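Local coordinates for penicillin-binding protein 2B (Streptococcus pneumoniae, PDB 2WAD) that probably forms peptide cross-links between adjacent glycan strands of cell-wall peptidoglycan as part of the elongation machinery, and binds penicillin, at residues 76-81 with 217-222; 102-107 with 195-200; 379-384 with 497-502; 409-414 with 458-463; 501-506 with 519-524. All blocks are in the same frame, centred on the assembly; numbering follows the deposited sequence. Where two conformers were deposited one is given.

Contact 1 (76-81 with 217-222); sequences LKQVVS and ISTSWD
Val-79 and Ser-218 form a hydrogen-bonded pair in an antiparallel sheet, where strand 72-83 is the middle strand and strand 215-225 an edge. The amide Val-79 N gives a hydrogen bond to Ser-218 O at 2.7 Å, and Ser-218 N answers to Val-79 O at 3.0 Å. Toward Leu-76 the pairing weakens: Lys-77 N to Ser-220 O is a long, weak bond of 3.4 Å. On the face carrying Val-80 and Ile-217, the two branches touch through Val-80 CG2 and Ile-217 CD1, 3.9 Å apart. Helix 199-208 covers this apolar patch, laying Ile-205 against both residues. The opposite face is more polar. Here Ser-81 OG and Ser-218 OG share a hydrogen bond of 3.0 Å, and Val-79 CG2 lies 4.1 Å from Ser-220 CB. Lys-77 also leaves from this face. Its CG sits between the backbone N and the carbonyl carbon (chi1 53°), and beyond CG the chain is extended, running past Ser-220 CB to cross the Asp-222 side chain at about a right angle. Glu-240 lies nearby as a long, weak ionic partner. The salt bridge closes at 2.8 Å, with Lys-77 NZ standing above the carboxylate plane at Asp-222 OD1.

Contact 2 (102-107 with 195-200); sequences TYVSIS and DPLNDS
Asp-195 OD2 is gripped twice by Ser-107. The hydroxyl Ser-107 OG donates to Asp-195 OD2 at 2.8 Å, coming in on the syn side but 31° out of the carboxylate plane, while Ser-107 N adds a weak, bent bond of 3.3 Å to the same Asp-195 OD2. The serine hydroxyl lies between its own backbone N and carbonyl carbon (chi1 49°), which brings both donors of one residue to one oxygen. Behind this, the backbones are tied by Asp-195 N to Ser-105 O at 3.1 Å; that carbonyl also takes a hydrogen bond from Thr-194 OG1. A water extends the tie: it accepts from Ser-105 N at 2.7 Å and donates to Asp-195 O at 3.0 Å. Val-104 CG1 and Leu-197 CD2 make a looser apolar touch of 4.2 Å. The contact joins two connecting loops of the dimerisation domain, the one after helix 90-100 and the one entering helix 199-208, where Asn-198 is the N-cap. On the far side Ile-106 packs on helix 169-182. One good and one weak donor from Ser-107 probably offset the repulsion between Asp-195 OD2 and Ser-105 O, 3.2 Å apart, and help to set the turn of the carboxylate.

Contact 3 (379-384 with 497-502); sequences TNVFVP and DESTGL. Unlike the reference sequence in segment 497-502: Leu-502 (reference Phe).
Thr-379 and Ser-499 bring their CA atoms to 5.0 Å, and Val-381 and Gly-501 follow at 5.8 Å, as two loops run side by side in the same direction with no direct hydrogen bond between these two segments. Val-381 carries most of the touching. Its CG1 branch, anti to the carbonyl carbon (chi1 -57°), rests 3.3 Å from Ser-499 OG and 3.7 Å from Gly-501 CA. The other branch, Val-381 CG2, meets Leu-502 CB at 4.1 Å, the two side chains crossing at about a right angle. Ser-499 OG is held from behind by an ST turn, accepting from Gly-501 N at 3.2 Å. Gly-501 takes a positive phi of 110° here, where a side chain would jam against the preceding carbonyl. In the transpeptidase domain, segment 379-384 leads from helix 376-379 toward Ser-386, the inferred acyl-ester serine, just ahead of helix 389-398. Ser-499 CB lies 3.7 Å from Thr-379 O, next to a backbone hydrogen bond between Ser-499 and Val-378.

Contact 4 (409-414 with 458-463); sequences TDQPIV and QTYQPN. Unlike the reference sequence in segment 409-414: Pro-412 (reference Ser).
The Tyr-460 ring has Ile-413 CD1 over one face and its own chain's Pro-462 N over the other, 3.6 Å above the plane and offset toward the rim. Gln-411 fills part of the edge: its CD comes 3.7 Å from Tyr-460 CE2, with the amide plane turned 82° to the ring, so the two flat groups stand almost perpendicular and do not stack. Ile-413 adds its CG2 branch, 3.9 Å from Tyr-460 CE1. With CG anti to the backbone N (chi1 174°), the tyrosine reaches across to the other loop, where Val-414 N donates to Tyr-460 OH at 2.9 Å. A water in the ring plane also binds Tyr-460 OH and donates to Pro-412 O at 2.9 Å, so the hydroxyl is tied to the backbone on both sides of Ile-413. One step further along, Asn-463 N donates to Val-414 O at 2.8 Å. The side chains of these two residues lie side by side, Val-414 CG1 at 3.6 Å from Asn-463 OD1. Behind the first loop, Gln-411 and Ile-413 pack on Gln-450 and Val-449 of helix 445-455. This is a surface tie between two loops of the transpeptidase domain, one following the short strand 408-410, which pairs with 432-434, and the other following helix 445-455.

Contact 5 (501-506 with 519-524); sequences GLVPKE and QFDNYT. Unlike the reference sequence in segment 501-506: Leu-502 (reference Phe).
Asp-521 reaches back over the neighbouring loop atom by atom. Its CB lies 3.8 Å from Leu-502 O. Its CG, anti to the carbonyl carbon (chi1 -68°), comes 4.0 Å from Val-503 CG1, the same methyl that meets Asp-521 OD2 at 3.7 Å. At the tip, Asp-521 OD1 sits 3.2 Å from Pro-504 CD and takes its main polar partner from helix 471-484, a salt bridge to Arg-479, which also hydrogen-bonds Pro-504 O. Phe-520 completes the apolar side: its ring and the proline approach tip to tip, with Phe-520 CZ 3.5 Å from Pro-504 CG, while Met-475 and Asn-511 are among the residues around the ring. The backbones meet in a single antiparallel bridge. Leu-502 N donates to Asn-522 O at 2.9 Å and Asn-522 N returns to Leu-502 O at 3.0 Å. Beside it Gly-501 passes close under Asn-522 O, leaving no room there for a side chain. The bridge brings together the loops before and after helix 509-515 of the transpeptidase domain, and just beyond it Thr-524 N-caps helix 525-536. Because the carboxylate of Asp-521 is buried and one arginine binds both it and the Pro-504 carbonyl, the charge pair probably keeps the aspartate ionised and holds the two loops to helix 471-484.

How the contacts relate
From the N terminus, contact 1 opens on strand 72-83 and closes 136 residues later on strand 215-225. Contact 2 nests inside that loop, and the two touch where Val-80 packs on Leu-197; both belong to the dimerisation domain. The transpeptidase domain follows in series. Contact 3 opens at 379-384, just before the inferred active-site serine, Ser-386, and encloses contact 4, which lies about 32 Å away centre to centre near the outer end of this domain. Contact 3 closes on 497-502, and contact 5 starts from its shared Gly-501 and Leu-502, closing a short loop round helix 509-515. Segment 519-524 then lies against 379-384, with Phe-382 N probably hydrogen-bonded to Tyr-523 O, so three loops meet there.

Contact 1 (76-81 with 217-222)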
# COMPACT_ATOMS: atom_id res chain seq x y z
N LEU A 76 -4.09 12.63 23.40
CA LEU A 76 -4.89 12.35 24.59
C LEU A 76 -6.03 13.37 24.69
O LEU A 76 -5.78 14.57 24.58
CB LEU A 76 -4.00 12.42 25.83
CG LEU A 76 -3.81 11.21 26.75
CD1 LEU A 76 -2.40 11.15 27.33
CD2 LEU A 76 -4.85 11.11 27.87
N LYS A 77 -7.26 12.90 24.89
CA LYS A 77 -8.41 13.79 25.11
C LYS A 77 -9.14 13.48 26.42
O LYS A 77 -8.88 12.46 27.07
CB LYS A 77 -9.38 13.74 23.93
CG LYS A 77 -9.82 12.32 23.59
CD LYS A 77 -10.60 12.24 22.29
CE LYS A 77 -11.00 10.79 21.99
NZ LYS A 77 -11.48 10.58 20.58
N GLN A 78 -10.05 14.36 26.82
CA GLN A 78 -10.93 14.08 27.95
C GLN A 78 -12.33 13.75 27.44
O GLN A 78 -12.80 14.38 26.50
CB GLN A 78 -10.97 15.27 28.91
CG GLN A 78 -9.61 15.61 29.48
CD GLN A 78 -9.62 15.58 30.98
OE1 GLN A 78 -9.67 14.51 31.60
NE2 GLN A 78 -9.59 16.77 31.60
N VAL A 79 -12.98 12.78 28.08
CA VAL A 79 -14.18 12.16 27.51
C VAL A 79 -15.16 11.76 28.62
O VAL A 79 -14.74 11.46 29.73
CB VAL A 79 -13.76 10.91 26.68
CG1 VAL A 79 -14.80 9.81 26.73
CG2 VAL A 79 -13.46 11.28 25.22
N VAL A 80 -16.45 11.78 28.33
CA VAL A 80 -17.42 11.16 29.23
C VAL A 80 -17.46 9.65 28.98
O VAL A 80 -17.71 9.23 27.85
CB VAL A 80 -18.84 11.74 29.09
CG1 VAL A 80 -19.80 11.00 30.02
CG2 VAL A 80 -18.84 13.22 29.43
N SER A 81 -17.20 8.87 30.03
CA SER A 81 -17.19 7.41 29.93
C SER A 81 -18.37 6.84 30.70
O SER A 81 -18.77 7.41 31.72
CB SER A 81 -15.91 6.83 30.55
OG SER A 81 -14.86 6.82 29.61
N ILE A 217 -15.58 11.08 34.13
CA ILE A 217 -14.69 11.65 33.12
C ILE A 217 -13.44 10.79 33.10
O ILE A 217 -12.95 10.36 34.14
CB ILE A 217 -14.32 13.12 33.46
CG1 ILE A 217 -15.55 14.04 33.40
CG2 ILE A 217 -13.21 13.62 32.54
CD1 ILE A 217 -16.08 14.27 32.00
N SER A 218 -12.93 10.50 31.90
CA SER A 218 -11.60 9.93 31.74
C SER A 218 -11.02 10.35 30.40
O SER A 218 -11.61 11.16 29.67
CB SER A 218 -11.61 8.41 31.91
OG SER A 218 -12.24 7.77 30.81
N THR A 219 -9.85 9.81 30.07
CA THR A 219 -9.11 10.23 28.88
C THR A 219 -9.09 9.11 27.85
O THR A 219 -8.93 7.96 28.23
CB THR A 219 -7.65 10.54 29.24
OG1 THR A 219 -6.93 9.30 29.35
CG2 THR A 219 -7.55 11.30 30.57
N SER A 220 -9.24 9.46 26.58
CA SER A 220 -9.18 8.51 25.46
C SER A 220 -8.06 8.86 24.46
O SER A 220 -7.07 9.49 24.86
CB SER A 220 -10.54 8.46 24.77
OG SER A 220 -10.62 7.43 23.81
N TRP A 221 -8.18 8.46 23.19
CA TRP A 221 -7.24 8.86 22.12
C TRP A 221 -7.88 9.20 20.78
O TRP A 221 -8.87 8.59 20.36
CB TRP A 221 -6.21 7.77 21.78
CG TRP A 221 -5.49 7.21 22.92
CD1 TRP A 221 -4.40 7.74 23.56
CD2 TRP A 221 -5.77 5.96 23.56
NE1 TRP A 221 -4.01 6.90 24.58
CE2 TRP A 221 -4.83 5.81 24.61
CE3 TRP A 221 -6.73 4.97 23.37
CZ2 TRP A 221 -4.83 4.70 25.45
CZ3 TRP A 221 -6.74 3.87 24.21
CH2 TRP A 221 -5.79 3.74 25.24
N ASP A 222 -7.26 10.15 20.09
CA ASP A 222 -7.40 10.23 18.65
C ASP A 222 -6.07 9.76 18.07
O ASP A 222 -5.02 9.85 18.72
CB ASP A 222 -7.74 11.65 18.20
CG ASP A 222 -9.12 12.10 18.68
OD1 ASP A 222 -10.12 11.46 18.29
OD2 ASP A 222 -9.20 13.09 19.44

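Contact 2 (102-107 with 195-200)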
# COMPACT_ATOMS: atom_id res chain seq x y z
N THR A 102 -28.40 17.55 31.16
CA THR A 102 -28.26 18.86 31.79
C THR A 102 -26.83 19.39 31.63
O THR A 102 -26.62 20.60 31.62
CB THR A 102 -28.73 18.87 33.26
OG1 THR A 102 -28.06 17.83 33.98
CG2 THR A 102 -30.22 18.58 33.35
N TYR A 103 -25.86 18.48 31.47
CA TYR A 103 -24.45 18.86 31.51
C TYR A 103 -23.76 18.88 30.14
O TYR A 103 -22.69 19.46 30.00
CB TYR A 103 -23.67 18.03 32.55
CG TYR A 103 -24.23 18.20 33.97
CD1 TYR A 103 -24.03 19.38 34.67
CD2 TYR A 103 -24.96 17.19 34.59
CE1 TYR A 103 -24.53 19.56 35.94
CE2 TYR A 103 -25.48 17.37 35.88
CZ TYR A 103 -25.24 18.56 36.55
OH TYR A 103 -25.73 18.81 37.81
N VAL A 104 -24.38 18.27 29.13
CA VAL A 104 -23.74 18.18 27.83
C VAL A 104 -24.69 18.74 26.78
O VAL A 104 -25.88 18.96 27.04
CB VAL A 104 -23.39 16.72 27.42
CG1 VAL A 104 -22.48 16.05 28.44
CG2 VAL A 104 -24.67 15.89 27.18
N SER A 105 -24.13 18.92 25.59
CA SER A 105 -24.83 19.42 24.41
C SER A 105 -24.92 18.34 23.34
O SER A 105 -23.91 17.74 22.95
CB SER A 105 -24.09 20.63 23.82
OG SER A 105 -24.64 21.83 24.30
N ILE A 106 -26.14 18.13 22.87
CA ILE A 106 -26.46 17.21 21.79
C ILE A 106 -27.21 18.01 20.74
O ILE A 106 -28.41 18.24 20.85
CB ILE A 106 -27.35 16.04 22.29
CG1 ILE A 106 -26.62 15.18 23.33
CG2 ILE A 106 -27.86 15.19 21.13
CD1 ILE A 106 -25.20 14.79 22.94
N SER A 107 -26.49 18.46 19.71
CA SER A 107 -27.12 19.30 18.70
C SER A 107 -27.51 18.50 17.47
O SER A 107 -28.61 18.64 16.94
CB SER A 107 -26.26 20.53 18.36
OG SER A 107 -24.91 20.17 18.08
N ASP A 195 -21.21 16.68 21.85
CA ASP A 195 -20.49 17.85 21.31
C ASP A 195 -19.30 18.15 22.21
O ASP A 195 -19.41 18.05 23.43
CB ASP A 195 -21.39 19.08 21.25
CG ASP A 195 -22.60 18.88 20.36
OD1 ASP A 195 -22.60 17.93 19.55
OD2 ASP A 195 -23.57 19.67 20.47
N PRO A 196 -18.18 18.55 21.61
CA PRO A 196 -16.93 18.76 22.34
C PRO A 196 -17.13 19.49 23.68
O PRO A 196 -17.95 20.41 23.77
CB PRO A 196 -16.12 19.64 21.37
CG PRO A 196 -16.73 19.41 20.03
CD PRO A 196 -18.18 19.20 20.29
N LEU A 197 -16.38 19.07 24.69
CA LEU A 197 -16.47 19.65 26.03
C LEU A 197 -15.26 20.52 26.35
O LEU A 197 -14.13 20.03 26.42
CB LEU A 197 -16.57 18.54 27.09
CG LEU A 197 -17.72 17.53 27.10
CD1 LEU A 197 -17.34 16.31 27.92
CD2 LEU A 197 -18.97 18.19 27.63
N ASN A 198 -15.50 21.81 26.56
CA ASN A 198 -14.46 22.70 27.06
C ASN A 198 -14.03 22.29 28.47
O ASN A 198 -14.59 21.36 29.04
CB ASN A 198 -14.97 24.15 27.06
CG ASN A 198 -15.96 24.41 28.18
OD1 ASN A 198 -15.87 23.81 29.25
ND2 ASN A 198 -16.91 25.30 27.93
N ASP A 199 -13.06 23.01 29.03
CA ASP A 199 -12.42 22.59 30.28
C ASP A 199 -13.30 22.76 31.51
O ASP A 199 -13.15 22.05 32.50
CB ASP A 199 -11.09 23.33 30.48
CG ASP A 199 -10.05 22.98 29.42
OD1 ASP A 199 -9.38 23.90 28.89
OD2 ASP A 199 -9.88 21.78 29.09
N SER A 200 -14.23 23.71 31.46
CA SER A 200 -15.04 24.04 32.62
C SER A 200 -16.27 23.14 32.65
O SER A 200 -16.65 22.62 33.70
CB SER A 200 -15.47 25.50 32.55
OG SER A 200 -16.57 25.73 33.43
O HOH W 1 -21.45 19.26 25.24

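Contact 3 (379-384 with 497-502)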
# COMPACT_ATOMS: atom_id res chain seq x y z
N THR A 379 -0.01 1.45 -7.59
CA THR A 379 -1.39 1.39 -8.07
C THR A 379 -1.64 1.72 -9.54
O THR A 379 -2.67 1.35 -10.07
CB THR A 379 -2.38 2.16 -7.14
OG1 THR A 379 -2.22 3.56 -7.33
CG2 THR A 379 -2.14 1.88 -5.65
N ASN A 380 -0.71 2.40 -10.21
CA ASN A 380 -0.93 2.80 -11.59
C ASN A 380 0.03 2.10 -12.55
O ASN A 380 1.12 1.71 -12.16
CB ASN A 380 -0.78 4.31 -11.75
CG ASN A 380 -1.87 5.06 -10.99
OD1 ASN A 380 -3.05 4.96 -11.32
ND2 ASN A 380 -1.47 5.80 -9.98
N VAL A 381 -0.39 1.94 -13.80
CA VAL A 381 0.38 1.10 -14.71
C VAL A 381 0.76 1.88 -15.96
O VAL A 381 0.05 2.80 -16.35
CB VAL A 381 -0.41 -0.20 -15.07
CG1 VAL A 381 -0.76 -0.98 -13.80
CG2 VAL A 381 -1.65 0.12 -15.86
N PHE A 382 1.87 1.50 -16.60
CA PHE A 382 2.47 2.26 -17.69
C PHE A 382 3.10 1.30 -18.69
O PHE A 382 3.60 0.24 -18.29
CB PHE A 382 3.54 3.22 -17.16
CG PHE A 382 3.06 4.08 -16.01
CD1 PHE A 382 2.44 5.31 -16.24
CD2 PHE A 382 3.20 3.63 -14.71
CE1 PHE A 382 1.98 6.08 -15.18
CE2 PHE A 382 2.74 4.40 -13.63
CZ PHE A 382 2.14 5.62 -13.86
N VAL A 383 3.10 1.68 -19.97
CA VAL A 383 3.88 0.92 -20.95
C VAL A 383 5.34 1.07 -20.56
O VAL A 383 5.81 2.16 -20.29
CB VAL A 383 3.65 1.31 -22.44
CG1 VAL A 383 2.22 1.68 -22.78
CG2 VAL A 383 4.64 2.33 -22.93
N PRO A 384 6.06 -0.05 -20.48
CA PRO A 384 7.39 0.01 -19.89
C PRO A 384 8.49 0.33 -20.90
O PRO A 384 9.53 0.84 -20.52
CB PRO A 384 7.55 -1.39 -19.32
CG PRO A 384 6.74 -2.26 -20.28
CD PRO A 384 5.59 -1.42 -20.73
N ASP A 497 -3.12 -4.05 -1.02
CA ASP A 497 -3.56 -4.23 -2.40
C ASP A 497 -2.71 -3.50 -3.44
O ASP A 497 -2.76 -2.28 -3.54
CB ASP A 497 -5.01 -3.76 -2.54
CG ASP A 497 -5.61 -4.08 -3.91
OD1 ASP A 497 -5.30 -5.17 -4.44
OD2 ASP A 497 -6.38 -3.25 -4.43
N GLU A 498 -1.94 -4.24 -4.23
CA GLU A 498 -1.15 -3.63 -5.29
C GLU A 498 -1.80 -3.97 -6.63
O GLU A 498 -2.37 -5.05 -6.80
CB GLU A 498 0.27 -4.20 -5.25
CG GLU A 498 0.30 -5.71 -5.40
CD GLU A 498 1.70 -6.28 -5.45
OE1 GLU A 498 1.92 -7.35 -4.84
OE2 GLU A 498 2.58 -5.66 -6.06
N SER A 499 -1.70 -3.08 -7.61
CA SER A 499 -1.95 -3.49 -8.99
C SER A 499 -0.92 -4.50 -9.46
O SER A 499 0.26 -4.37 -9.15
CB SER A 499 -1.86 -2.27 -9.91
OG SER A 499 -2.07 -2.68 -11.25
N THR A 500 -1.34 -5.53 -10.20
CA THR A 500 -0.40 -6.46 -10.81
C THR A 500 -0.19 -6.21 -12.31
O THR A 500 0.46 -7.01 -12.99
CB THR A 500 -0.74 -7.94 -10.57
OG1 THR A 500 -1.99 -8.23 -11.19
CG2 THR A 500 -0.82 -8.25 -9.08
N GLY A 501 -0.67 -5.08 -12.80
CA GLY A 501 -0.46 -4.66 -14.18
C GLY A 501 -1.70 -4.71 -15.06
O GLY A 501 -2.76 -5.15 -14.63
N LEU A 502 -1.58 -4.22 -16.29
CA LEU A 502 -2.67 -4.41 -17.25
C LEU A 502 -2.14 -5.43 -18.24
O LEU A 502 -1.26 -5.09 -19.04
CB LEU A 502 -3.01 -3.10 -17.98
CG LEU A 502 -4.39 -2.96 -18.63
CD1 LEU A 502 -4.69 -1.52 -19.03
CD2 LEU A 502 -4.56 -3.85 -19.86

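Contact 4 (409-414 with 458-463)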
# COMPACT_ATOMS: atom_id res chain seq x y z
N THR A 409 21.40 -11.21 -36.78
CA THR A 409 21.49 -10.07 -37.67
C THR A 409 20.45 -9.04 -37.23
O THR A 409 19.25 -9.31 -37.16
CB THR A 409 21.22 -10.48 -39.14
OG1 THR A 409 22.14 -11.51 -39.50
CG2 THR A 409 21.38 -9.29 -40.10
N ASP A 410 20.94 -7.84 -36.94
CA ASP A 410 20.06 -6.69 -36.80
C ASP A 410 19.66 -6.26 -38.21
O ASP A 410 20.51 -5.89 -39.02
CB ASP A 410 20.79 -5.56 -36.07
CG ASP A 410 19.85 -4.48 -35.59
OD1 ASP A 410 19.14 -3.87 -36.42
OD2 ASP A 410 19.81 -4.26 -34.37
N GLN A 411 18.36 -6.35 -38.49
CA GLN A 411 17.76 -6.00 -39.78
C GLN A 411 16.31 -5.62 -39.49
O GLN A 411 15.77 -5.99 -38.44
CB GLN A 411 17.79 -7.22 -40.72
CG GLN A 411 17.20 -8.46 -40.04
CD GLN A 411 17.44 -9.75 -40.80
OE1 GLN A 411 17.35 -9.76 -42.03
NE2 GLN A 411 17.74 -10.83 -40.09
N PRO A 412 15.66 -4.88 -40.41
CA PRO A 412 14.24 -4.64 -40.21
C PRO A 412 13.53 -6.00 -40.22
O PRO A 412 13.98 -6.90 -40.90
CB PRO A 412 13.81 -3.82 -41.44
CG PRO A 412 15.10 -3.39 -42.14
CD PRO A 412 16.19 -4.32 -41.67
N ILE A 413 12.44 -6.14 -39.48
CA ILE A 413 11.77 -7.42 -39.38
C ILE A 413 10.48 -7.25 -40.15
O ILE A 413 9.70 -6.37 -39.84
CB ILE A 413 11.40 -7.77 -37.93
CG1 ILE A 413 12.64 -7.83 -37.02
CG2 ILE A 413 10.49 -8.99 -37.88
CD1 ILE A 413 13.81 -8.60 -37.55
N VAL A 414 10.30 -8.08 -41.17
CA VAL A 414 9.17 -7.93 -42.08
C VAL A 414 8.34 -9.20 -42.14
O VAL A 414 8.78 -10.21 -42.70
CB VAL A 414 9.64 -7.54 -43.52
CG1 VAL A 414 8.42 -7.24 -44.38
CG2 VAL A 414 10.54 -6.31 -43.46
N GLN A 458 9.69 -20.71 -34.54
CA GLN A 458 9.99 -20.35 -35.93
C GLN A 458 11.30 -19.58 -36.11
O GLN A 458 11.82 -18.98 -35.17
CB GLN A 458 8.80 -19.61 -36.55
CG GLN A 458 7.56 -20.52 -36.70
CD GLN A 458 6.33 -19.81 -37.25
OE1 GLN A 458 6.26 -18.58 -37.24
NE2 GLN A 458 5.37 -20.58 -37.72
N THR A 459 11.83 -19.58 -37.32
CA THR A 459 13.09 -18.91 -37.63
C THR A 459 12.80 -17.78 -38.62
O THR A 459 12.07 -18.01 -39.58
CB THR A 459 14.08 -19.91 -38.23
OG1 THR A 459 14.36 -20.91 -37.24
CG2 THR A 459 15.39 -19.27 -38.62
N TYR A 460 13.35 -16.59 -38.40
CA TYR A 460 12.99 -15.43 -39.21
C TYR A 460 13.53 -15.54 -40.63
O TYR A 460 14.71 -15.86 -40.82
CB TYR A 460 13.42 -14.08 -38.60
CG TYR A 460 13.17 -12.90 -39.53
CD1 TYR A 460 11.87 -12.47 -39.82
CD2 TYR A 460 14.22 -12.24 -40.16
CE1 TYR A 460 11.64 -11.41 -40.67
CE2 TYR A 460 14.00 -11.18 -41.02
CZ TYR A 460 12.71 -10.79 -41.28
OH TYR A 460 12.47 -9.71 -42.09
N GLN A 461 12.65 -15.30 -41.60
CA GLN A 461 13.02 -15.02 -42.98
C GLN A 461 12.13 -13.88 -43.45
O GLN A 461 10.93 -13.88 -43.17
CB GLN A 461 12.80 -16.22 -43.91
CG GLN A 461 13.38 -17.56 -43.48
CD GLN A 461 14.90 -17.57 -43.50
OE1 GLN A 461 15.52 -16.82 -44.25
NE2 GLN A 461 15.51 -18.42 -42.67
N PRO A 462 12.71 -12.90 -44.16
CA PRO A 462 11.94 -11.75 -44.62
C PRO A 462 10.67 -12.19 -45.35
O PRO A 462 10.70 -13.18 -46.09
CB PRO A 462 12.90 -11.04 -45.58
CG PRO A 462 14.28 -11.44 -45.16
CD PRO A 462 14.11 -12.87 -44.63
N ASN A 463 9.57 -11.48 -45.12
CA ASN A 463 8.34 -11.64 -45.88
C ASN A 463 7.65 -12.97 -45.59
O ASN A 463 6.76 -13.40 -46.33
CB ASN A 463 8.59 -11.49 -47.40
CG ASN A 463 9.51 -10.32 -47.75
OD1 ASN A 463 9.51 -9.28 -47.10
ND2 ASN A 463 10.31 -10.51 -48.78
O HOH W 2 14.20 -8.44 -43.30

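Contact 5 (501-506 with 519-524)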
# COMPACT_ATOMS: atom_id res chain seq x y z
N GLY A 501 -0.67 -5.08 -12.80
CA GLY A 501 -0.46 -4.66 -14.18
C GLY A 501 -1.70 -4.71 -15.06
O GLY A 501 -2.76 -5.15 -14.63
N LEU A 502 -1.58 -4.22 -16.29
CA LEU A 502 -2.67 -4.41 -17.25
C LEU A 502 -2.14 -5.43 -18.24
O LEU A 502 -1.26 -5.09 -19.04
CB LEU A 502 -3.01 -3.10 -17.98
CG LEU A 502 -4.39 -2.96 -18.63
CD1 LEU A 502 -4.69 -1.52 -19.03
CD2 LEU A 502 -4.56 -3.85 -19.86
N VAL A 503 -2.71 -6.64 -18.21
CA VAL A 503 -2.19 -7.79 -18.95
C VAL A 503 -3.37 -8.43 -19.69
O VAL A 503 -4.09 -9.26 -19.14
CB VAL A 503 -1.59 -8.85 -17.97
CG1 VAL A 503 -0.97 -10.03 -18.75
CG2 VAL A 503 -0.59 -8.20 -17.00
N PRO A 504 -3.56 -8.03 -20.94
CA PRO A 504 -4.75 -8.43 -21.68
C PRO A 504 -4.79 -9.93 -22.00
O PRO A 504 -3.82 -10.49 -22.54
CB PRO A 504 -4.72 -7.56 -22.93
CG PRO A 504 -3.73 -6.40 -22.60
CD PRO A 504 -2.75 -7.03 -21.67
N LYS A 505 -5.89 -10.56 -21.59
CA LYS A 505 -6.08 -11.99 -21.78
C LYS A 505 -6.45 -12.33 -23.21
O LYS A 505 -6.32 -13.47 -23.65
CB LYS A 505 -7.13 -12.53 -20.80
CG LYS A 505 -6.59 -12.63 -19.40
CD LYS A 505 -7.62 -13.11 -18.41
CE LYS A 505 -7.04 -13.08 -17.00
NZ LYS A 505 -6.83 -11.68 -16.49
N GLU A 506 -6.93 -11.32 -23.93
CA GLU A 506 -7.24 -11.43 -25.35
C GLU A 506 -6.13 -10.69 -26.09
O GLU A 506 -5.82 -9.54 -25.73
CB GLU A 506 -8.58 -10.73 -25.61
CG GLU A 506 -9.09 -10.77 -27.05
CD GLU A 506 -10.37 -9.96 -27.26
OE1 GLU A 506 -10.61 -9.01 -26.47
OE2 GLU A 506 -11.14 -10.26 -28.20
N GLN A 519 5.92 -2.91 -25.50
CA GLN A 519 4.82 -2.07 -25.97
C GLN A 519 3.50 -2.84 -25.94
O GLN A 519 2.70 -2.70 -26.84
CB GLN A 519 5.08 -1.53 -27.38
CG GLN A 519 6.32 -0.64 -27.54
CD GLN A 519 6.21 0.70 -26.83
OE1 GLN A 519 7.17 1.18 -26.22
NE2 GLN A 519 5.05 1.33 -26.94
N PHE A 520 3.23 -3.64 -24.91
CA PHE A 520 1.88 -4.23 -24.83
C PHE A 520 1.45 -4.27 -23.37
O PHE A 520 0.72 -3.38 -22.94
CB PHE A 520 1.77 -5.60 -25.56
CG PHE A 520 0.35 -6.12 -25.66
CD1 PHE A 520 -0.63 -5.38 -26.28
CD2 PHE A 520 -0.00 -7.33 -25.09
CE1 PHE A 520 -1.95 -5.83 -26.35
CE2 PHE A 520 -1.31 -7.81 -25.16
CZ PHE A 520 -2.30 -7.04 -25.78
N ASP A 521 1.92 -5.22 -22.58
CA ASP A 521 1.47 -5.25 -21.18
C ASP A 521 2.00 -3.98 -20.48
O ASP A 521 3.13 -3.57 -20.77
CB ASP A 521 2.02 -6.50 -20.48
CG ASP A 521 1.41 -7.78 -21.00
OD1 ASP A 521 0.40 -7.71 -21.71
OD2 ASP A 521 1.94 -8.88 -20.71
N ASN A 522 1.20 -3.39 -19.58
CA ASN A 522 1.55 -2.27 -18.70
C ASN A 522 1.89 -2.74 -17.27
O ASN A 522 1.19 -3.59 -16.71
CB ASN A 522 0.36 -1.30 -18.52
CG ASN A 522 0.03 -0.48 -19.78
OD1 ASN A 522 -0.24 0.72 -19.71
ND2 ASN A 522 0.03 -1.13 -20.94
N TYR A 523 2.92 -2.13 -16.66
CA TYR A 523 3.41 -2.52 -15.35
C TYR A 523 3.47 -1.31 -14.42
O TYR A 523 3.51 -0.16 -14.89
CB TYR A 523 4.82 -3.09 -15.51
CG TYR A 523 4.94 -4.25 -16.48
CD1 TYR A 523 4.05 -5.34 -16.44
CD2 TYR A 523 5.92 -4.26 -17.45
CE1 TYR A 523 4.16 -6.41 -17.32
CE2 TYR A 523 6.03 -5.30 -18.35
CZ TYR A 523 5.18 -6.38 -18.26
OH TYR A 523 5.34 -7.40 -19.18
N THR A 524 3.48 -1.56 -13.11
CA THR A 524 3.63 -0.49 -12.12
C THR A 524 5.12 -0.14 -11.90
O THR A 524 6.00 -0.92 -12.23
CB THR A 524 3.11 -0.91 -10.74
OG1 THR A 524 3.98 -1.91 -10.22
CG2 THR A 524 1.68 -1.46 -10.80